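Local coordinates for 1H-3-hydroxy-4-oxoquinoline 2,4-dioxygenase (Pseudomonas putida, PDB 3IBT), which catalyses the cofactor-independent, oxygen-dependent ring cleavage of 3-hydroxy-1H-quinolin-4-one to N-formylanthranilate and carbon monoxide, at residues 129-139 and 179-190. Numbering follows the deposited sequence.
Sequences FWQQLAEGQHP and QRACREIEANYR
Phe129 and Tyr189 meet in a T-shaped (edge-to-face) stack between two roughly antiparallel helices of the helical region inserted between strands 115-119 and 207-212 of the alpha/beta-hydrolase fold. The helix segments approach to 9.0 Å at their axes, with 145° between their directions. CE2 and CZ of Phe129 form the edge directed at one face of Tyr189, with CE2 3.6 Å from Tyr189 CE1. CG of Phe129 stands anti to the backbone nitrogen (chi1 -175°), which carries the ring across the interface, where CZ also touches Ile185 CG2. Beside this stack, the six-membered end of the Trp130 indole leans on the stem of Tyr189, CH2 lying 3.5 Å from Tyr189 CB. One helical turn on, Leu133 fills the middle of the interface: CD2 packs on Ile185 CG2 while CD1 rests against Glu186 CG.

The extended Gln137 side chain, four residues after Leu133, runs along the partner helix, its CG lying against Cys182 CB. Its NE2 donates to Glu186 OE1 at 2.7 Å and also to Leu133 O at 3.2 Å, so the amide nitrogen links both segments. An alanine here would remove both bonds and is likely to leave Glu186 OE1 without its mate across the interface.

Farther out, Tyr189 OH bonds to Leu122 O and its ring meets Trp99 edge-to-face, while Arg183 forms salt bridges with Glu184 and Asp67. Ile185 lies close to Trp30, a probable substrate-binding residue, so this packing backs onto the likely active-site region. At the Gln137-Glu186 bond, the amide and carboxylate planes stand 87° apart, and NE2 meets OE1 from above the carboxylate plane.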
ATOM      1  N   PHE A 129      -9.768 -14.127   6.507  1.00 67.02           N
ATOM      2  CA  PHE A 129      -9.425 -12.728   6.647  1.00 66.92           C
ATOM      3  C   PHE A 129     -10.187 -11.999   7.768  1.00 67.02           C
ATOM      4  O   PHE A 129      -9.579 -11.421   8.682  1.00 67.53           O
ATOM      5  CB  PHE A 129      -9.690 -12.078   5.305  1.00 67.05           C
ATOM      6  CG  PHE A 129      -9.280 -10.670   5.231  1.00 66.98           C
ATOM      7  CD1 PHE A 129      -7.933 -10.322   5.322  1.00 68.10           C
ATOM      8  CD2 PHE A 129     -10.233  -9.680   5.044  1.00 67.56           C
ATOM      9  CE1 PHE A 129      -7.532  -8.996   5.251  1.00 67.63           C
ATOM     10  CE2 PHE A 129      -9.855  -8.339   4.948  1.00 68.44           C
ATOM     11  CZ  PHE A 129      -8.497  -8.002   5.033  1.00 68.52           C
ATOM     12  N   TRP A 130     -11.513 -12.021   7.705  1.00 66.55           N
ATOM     13  CA  TRP A 130     -12.331 -11.418   8.733  1.00 66.76           C
ATOM     14  C   TRP A 130     -11.952 -11.870  10.121  1.00 66.97           C
ATOM     15  O   TRP A 130     -12.049 -11.103  11.066  1.00 66.66           O
ATOM     16  CB  TRP A 130     -13.771 -11.817   8.521  1.00 66.85           C
ATOM     17  CG  TRP A 130     -14.334 -11.213   7.339  1.00 66.54           C
ATOM     18  CD1 TRP A 130     -14.702 -11.830   6.189  1.00 66.25           C
ATOM     19  CD2 TRP A 130     -14.599  -9.843   7.165  1.00 67.12           C
ATOM     20  NE1 TRP A 130     -15.201 -10.916   5.304  1.00 66.18           N
ATOM     21  CE2 TRP A 130     -15.147  -9.684   5.884  1.00 66.51           C
ATOM     22  CE3 TRP A 130     -14.441  -8.722   7.982  1.00 67.79           C
ATOM     23  CZ2 TRP A 130     -15.536  -8.456   5.397  1.00 67.96           C
ATOM     24  CZ3 TRP A 130     -14.821  -7.504   7.496  1.00 66.89           C
ATOM     25  CH2 TRP A 130     -15.371  -7.373   6.219  1.00 65.88           C
ATOM     26  N   GLN A 131     -11.561 -13.131  10.251  1.00 67.31           N
ATOM     27  CA  GLN A 131     -11.126 -13.618  11.540  1.00 68.26           C
ATOM     28  C   GLN A 131      -9.854 -12.941  11.999  1.00 69.00           C
ATOM     29  O   GLN A 131      -9.764 -12.471  13.122  1.00 68.96           O
ATOM     30  CB  GLN A 131     -10.924 -15.123  11.526  1.00 68.19           C
ATOM     31  CG  GLN A 131     -10.888 -15.726  12.935  1.00 67.86           C
ATOM     32  CD  GLN A 131     -11.021 -17.229  12.924  1.00 67.56           C
ATOM     33  OE1 GLN A 131     -10.516 -17.901  12.011  1.00 66.95           O
ATOM     34  NE2 GLN A 131     -11.715 -17.777  13.932  1.00 68.46           N
ATOM     35  N   GLN A 132      -8.868 -12.900  11.116  1.00 70.59           N
ATOM     36  CA  GLN A 132      -7.550 -12.383  11.453  1.00 71.87           C
ATOM     37  C   GLN A 132      -7.626 -10.902  11.771  1.00 72.47           C
ATOM     38  O   GLN A 132      -6.822 -10.382  12.560  1.00 73.02           O
ATOM     39  CB  GLN A 132      -6.573 -12.599  10.311  1.00 72.10           C
ATOM     40  CG  GLN A 132      -6.576 -13.983   9.690  1.00 73.02           C
ATOM     41  CD  GLN A 132      -5.493 -14.101   8.633  1.00 75.06           C
ATOM     42  OE1 GLN A 132      -5.765 -14.018   7.434  1.00 76.09           O
ATOM     43  NE2 GLN A 132      -4.244 -14.235   9.078  1.00 77.35           N
ATOM     44  N   LEU A 133      -8.598 -10.225  11.167  1.00 72.84           N
ATOM     45  CA  LEU A 133      -8.856  -8.857  11.537  1.00 73.32           C
ATOM     46  C   LEU A 133      -9.402  -8.770  12.968  1.00 74.06           C
ATOM     47  O   LEU A 133      -9.139  -7.794  13.708  1.00 75.28           O
ATOM     48  CB  LEU A 133      -9.776  -8.196  10.535  1.00 73.00           C
ATOM     49  CG  LEU A 133      -9.118  -8.045   9.171  1.00 73.62           C
ATOM     50  CD1 LEU A 133     -10.133  -7.453   8.250  1.00 75.67           C
ATOM     51  CD2 LEU A 133      -7.855  -7.180   9.200  1.00 72.96           C
ATOM     52  N   ALA A 134     -10.131  -9.793  13.394  1.00 74.00           N
ATOM     53  CA  ALA A 134     -10.606  -9.812  14.776  1.00 73.48           C
ATOM     54  C   ALA A 134      -9.480 -10.244  15.717  1.00 73.35           C
ATOM     55  O   ALA A 134      -9.196  -9.548  16.681  1.00 73.73           O
ATOM     56  CB  ALA A 134     -11.817 -10.697  14.913  1.00 73.39           C
ATOM     57  N   GLU A 135      -8.823 -11.371  15.437  1.00 73.21           N
ATOM     58  CA  GLU A 135      -7.666 -11.796  16.241  1.00 73.06           C
ATOM     59  C   GLU A 135      -6.779 -10.585  16.462  1.00 72.02           C
ATOM     60  O   GLU A 135      -6.467 -10.223  17.595  1.00 71.45           O
ATOM     61  CB  GLU A 135      -6.883 -12.895  15.529  1.00 73.36           C
ATOM     62  CG  GLU A 135      -7.266 -14.304  15.950  1.00 76.22           C
ATOM     63  CD  GLU A 135      -7.326 -15.284  14.763  1.00 80.19           C
ATOM     64  OE1 GLU A 135      -6.536 -15.134  13.793  1.00 82.65           O
ATOM     65  OE2 GLU A 135      -8.179 -16.207  14.790  1.00 81.36           O
ATOM     66  N   GLY A 136      -6.434  -9.947  15.351  1.00 70.90           N
ATOM     67  CA  GLY A 136      -5.714  -8.701  15.347  1.00 70.27           C
ATOM     68  C   GLY A 136      -6.009  -7.619  16.379  1.00 70.05           C
ATOM     69  O   GLY A 136      -5.089  -6.891  16.750  1.00 70.47           O
ATOM     70  N   GLN A 137      -7.253  -7.473  16.849  1.00 69.06           N
ATOM     71  CA  GLN A 137      -7.577  -6.311  17.696  1.00 68.40           C
ATOM     72  C   GLN A 137      -7.657  -6.644  19.176  1.00 68.35           C
ATOM     73  O   GLN A 137      -7.929  -5.769  20.013  1.00 67.97           O
ATOM     74  CB  GLN A 137      -8.871  -5.629  17.267  1.00 68.06           C
ATOM     75  CG  GLN A 137      -8.848  -5.061  15.868  1.00 68.71           C
ATOM     76  CD  GLN A 137     -10.220  -4.572  15.414  1.00 69.01           C
ATOM     77  OE1 GLN A 137     -10.837  -3.756  16.098  1.00 70.26           O
ATOM     78  NE2 GLN A 137     -10.709  -5.086  14.273  1.00 66.25           N
ATOM     79  N   HIS A 138      -7.407  -7.916  19.477  1.00 68.12           N
ATOM     80  CA  HIS A 138      -7.471  -8.470  20.821  1.00 67.53           C
ATOM     81  C   HIS A 138      -6.415  -7.875  21.744  1.00 67.74           C
ATOM     82  O   HIS A 138      -5.237  -8.202  21.602  1.00 67.75           O
ATOM     83  CB  HIS A 138      -7.242  -9.964  20.703  1.00 67.19           C
ATOM     84  CG  HIS A 138      -7.532 -10.714  21.953  1.00 66.61           C
ATOM     85  ND1 HIS A 138      -6.705 -10.670  23.053  1.00 66.42           N
ATOM     86  CD2 HIS A 138      -8.547 -11.546  22.275  1.00 66.71           C
ATOM     87  CE1 HIS A 138      -7.202 -11.439  24.005  1.00 65.93           C
ATOM     88  NE2 HIS A 138      -8.321 -11.983  23.559  1.00 65.83           N
ATOM     89  N   PRO A 139      -6.835  -7.040  22.727  1.00 68.02           N
ATOM     90  CA  PRO A 139      -5.921  -6.259  23.580  1.00 68.31           C
ATOM     91  C   PRO A 139      -4.794  -7.035  24.264  1.00 68.86           C
ATOM     92  O   PRO A 139      -3.711  -6.446  24.602  1.00 69.02           O
ATOM     93  CB  PRO A 139      -6.847  -5.647  24.645  1.00 67.69           C
ATOM     94  CG  PRO A 139      -8.149  -6.302  24.472  1.00 67.71           C
ATOM     95  CD  PRO A 139      -8.243  -6.785  23.079  1.00 67.87           C
ATOM     96  N   GLN A 179      -3.369  -2.712  16.002  1.00 72.57           N
ATOM     97  CA  GLN A 179      -4.783  -2.753  16.280  1.00 71.41           C
ATOM     98  C   GLN A 179      -5.508  -1.704  15.487  1.00 71.03           C
ATOM     99  O   GLN A 179      -6.484  -2.019  14.825  1.00 71.56           O
ATOM    100  CB  GLN A 179      -5.025  -2.565  17.767  1.00 71.09           C
ATOM    101  CG  GLN A 179      -4.600  -3.776  18.589  1.00 69.89           C
ATOM    102  CD  GLN A 179      -4.561  -3.490  20.086  1.00 68.34           C
ATOM    103  OE1 GLN A 179      -5.054  -2.458  20.554  1.00 65.77           O
ATOM    104  NE2 GLN A 179      -3.977  -4.416  20.846  1.00 67.05           N
ATOM    105  N   ARG A 180      -5.038  -0.459  15.536  1.00 70.23           N
ATOM    106  CA  ARG A 180      -5.660   0.581  14.721  1.00 69.36           C
ATOM    107  C   ARG A 180      -5.821   0.064  13.276  1.00 68.74           C
ATOM    108  O   ARG A 180      -6.868   0.248  12.642  1.00 68.12           O
ATOM    109  CB  ARG A 180      -4.880   1.905  14.772  1.00 68.93           C
ATOM    110  CG  ARG A 180      -5.425   2.944  13.767  1.00 69.82           C
ATOM    111  CD  ARG A 180      -5.632   4.352  14.301  1.00 72.46           C
ATOM    112  NE  ARG A 180      -4.358   4.991  14.614  1.00 74.57           N
ATOM    113  CZ  ARG A 180      -3.817   5.028  15.828  1.00 74.18           C
ATOM    114  NH1 ARG A 180      -2.641   5.613  16.006  1.00 75.21           N
ATOM    115  NH2 ARG A 180      -4.448   4.477  16.860  1.00 73.10           N
ATOM    116  N   ALA A 181      -4.779  -0.617  12.807  1.00 68.19           N
ATOM    117  CA  ALA A 181      -4.697  -1.102  11.463  1.00 68.21           C
ATOM    118  C   ALA A 181      -5.872  -2.028  11.181  1.00 68.11           C
ATOM    119  O   ALA A 181      -6.524  -1.961  10.127  1.00 67.47           O
ATOM    120  CB  ALA A 181      -3.397  -1.831  11.283  1.00 68.63           C
ATOM    121  N   CYS A 182      -6.158  -2.870  12.159  1.00 67.96           N
ATOM    122  CA  CYS A 182      -7.217  -3.834  11.994  1.00 68.10           C
ATOM    123  C   CYS A 182      -8.584  -3.191  12.048  1.00 67.44           C
ATOM    124  O   CYS A 182      -9.426  -3.468  11.192  1.00 67.67           O
ATOM    125  CB  CYS A 182      -7.040  -5.003  12.950  1.00 67.94           C
ATOM    126  SG  CYS A 182      -5.481  -5.828  12.495  1.00 69.62           S
ATOM    127  N   ARG A 183      -8.780  -2.278  12.985  1.00 66.82           N
ATOM    128  CA  ARG A 183     -10.030  -1.556  13.042  1.00 66.53           C
ATOM    129  C   ARG A 183     -10.246  -0.881  11.708  1.00 65.93           C
ATOM    130  O   ARG A 183     -11.355  -0.870  11.150  1.00 65.58           O
ATOM    131  CB  ARG A 183      -9.966  -0.453  14.070  1.00 67.16           C
ATOM    132  CG  ARG A 183      -9.917  -0.834  15.506  1.00 68.25           C
ATOM    133  CD  ARG A 183     -10.294   0.414  16.242  1.00 70.80           C
ATOM    134  NE  ARG A 183      -9.984   1.589  15.403  1.00 71.10           N
ATOM    135  CZ  ARG A 183      -9.066   2.512  15.722  1.00 71.53           C
ATOM    136  NH1 ARG A 183      -8.352   2.419  16.880  1.00 72.22           N
ATOM    137  NH2 ARG A 183      -8.870   3.541  14.887  1.00 70.91           N
ATOM    138  N   GLU A 184      -9.176  -0.305  11.193  1.00 65.40           N
ATOM    139  CA  GLU A 184      -9.330   0.506  10.021  1.00 65.76           C
ATOM    140  C   GLU A 184      -9.571  -0.274   8.780  1.00 65.56           C
ATOM    141  O   GLU A 184     -10.454   0.087   8.012  1.00 65.33           O
ATOM    142  CB  GLU A 184      -8.162   1.448   9.847  1.00 66.06           C
ATOM    143  CG  GLU A 184      -8.192   2.496  10.916  1.00 67.84           C
ATOM    144  CD  GLU A 184      -9.543   3.163  10.995  1.00 70.19           C
ATOM    145  OE1 GLU A 184     -10.135   3.462   9.928  1.00 71.12           O
ATOM    146  OE2 GLU A 184     -10.012   3.377  12.130  1.00 73.19           O
ATOM    147  N   ILE A 185      -8.794  -1.335   8.589  1.00 65.69           N
ATOM    148  CA  ILE A 185      -8.939  -2.174   7.414  1.00 66.09           C
ATOM    149  C   ILE A 185     -10.337  -2.780   7.446  1.00 66.94           C
ATOM    150  O   ILE A 185     -11.102  -2.739   6.439  1.00 65.88           O
ATOM    151  CB  ILE A 185      -7.869  -3.300   7.384  1.00 66.63           C
ATOM    152  CG1 ILE A 185      -6.442  -2.732   7.262  1.00 65.72           C
ATOM    153  CG2 ILE A 185      -8.170  -4.308   6.243  1.00 65.85           C
ATOM    154  CD1 ILE A 185      -5.324  -3.743   7.531  1.00 65.07           C
ATOM    155  N   GLU A 186     -10.658  -3.304   8.636  1.00 67.76           N
ATOM    156  CA  GLU A 186     -11.964  -3.851   8.915  1.00 68.87           C
ATOM    157  C   GLU A 186     -12.985  -2.809   8.536  1.00 68.64           C
ATOM    158  O   GLU A 186     -13.797  -3.058   7.673  1.00 69.52           O
ATOM    159  CB  GLU A 186     -12.116  -4.255  10.380  1.00 68.59           C
ATOM    160  CG  GLU A 186     -12.909  -5.560  10.572  1.00 70.25           C
ATOM    161  CD  GLU A 186     -13.251  -5.907  12.045  1.00 70.96           C
ATOM    162  OE1 GLU A 186     -13.070  -5.060  12.966  1.00 74.79           O
ATOM    163  OE2 GLU A 186     -13.742  -7.047  12.274  1.00 74.44           O
ATOM    164  N   ALA A 187     -12.931  -1.629   9.134  1.00 68.94           N
ATOM    165  CA  ALA A 187     -13.882  -0.563   8.759  1.00 69.41           C
ATOM    166  C   ALA A 187     -14.107  -0.392   7.207  1.00 69.78           C
ATOM    167  O   ALA A 187     -15.271  -0.335   6.732  1.00 70.35           O
ATOM    168  CB  ALA A 187     -13.481   0.740   9.395  1.00 68.78           C
ATOM    169  N   ASN A 188     -13.018  -0.353   6.428  1.00 69.01           N
ATOM    170  CA  ASN A 188     -13.116  -0.084   4.998  1.00 68.11           C
ATOM    171  C   ASN A 188     -13.861  -1.193   4.262  1.00 68.11           C
ATOM    172  O   ASN A 188     -14.715  -0.937   3.408  1.00 67.84           O
ATOM    173  CB  ASN A 188     -11.736   0.104   4.389  1.00 68.36           C
ATOM    174  CG  ASN A 188     -10.977   1.256   4.993  1.00 66.70           C
ATOM    175  OD1 ASN A 188     -11.458   2.374   4.996  1.00 67.89           O
ATOM    176  ND2 ASN A 188      -9.792   0.986   5.512  1.00 63.03           N
ATOM    177  N   TYR A 189     -13.552  -2.430   4.595  1.00 67.79           N
ATOM    178  CA  TYR A 189     -14.307  -3.511   3.976  1.00 68.26           C
ATOM    179  C   TYR A 189     -15.805  -3.404   4.195  1.00 68.37           C
ATOM    180  O   TYR A 189     -16.576  -3.641   3.266  1.00 68.04           O
ATOM    181  CB  TYR A 189     -13.784  -4.862   4.413  1.00 67.86           C
ATOM    182  CG  TYR A 189     -12.559  -5.225   3.631  1.00 66.94           C
ATOM    183  CD1 TYR A 189     -11.313  -4.842   4.069  1.00 64.77           C
ATOM    184  CD2 TYR A 189     -12.660  -5.916   2.429  1.00 65.89           C
ATOM    185  CE1 TYR A 189     -10.202  -5.161   3.357  1.00 65.58           C
ATOM    186  CE2 TYR A 189     -11.546  -6.241   1.722  1.00 66.90           C
ATOM    187  CZ  TYR A 189     -10.320  -5.850   2.198  1.00 65.48           C
ATOM    188  OH  TYR A 189      -9.188  -6.135   1.494  1.00 67.94           O
ATOM    189  N   ARG A 190     -16.181  -2.987   5.413  1.00 68.73           N
ATOM    190  CA  ARG A 190     -17.571  -2.844   5.863  1.00 68.22           C
ATOM    191  C   ARG A 190     -18.236  -1.704   5.163  1.00 67.76           C
ATOM    192  O   ARG A 190     -19.426  -1.715   4.965  1.00 67.72           O
ATOM    193  CB  ARG A 190     -17.610  -2.534   7.350  1.00 68.39           C
ATOM    194  CG  ARG A 190     -16.968  -3.580   8.212  1.00 71.09           C
ATOM    195  CD  ARG A 190     -17.985  -4.407   9.046  1.00 75.54           C
ATOM    196  NE  ARG A 190     -17.277  -5.174  10.077  1.00 78.69           N
ATOM    197  CZ  ARG A 190     -16.642  -4.631  11.134  1.00 82.31           C
ATOM    198  NH1 ARG A 190     -16.604  -3.294  11.362  1.00 80.55           N
ATOM    199  NH2 ARG A 190     -16.026  -5.444  11.982  1.00 83.81           N
TER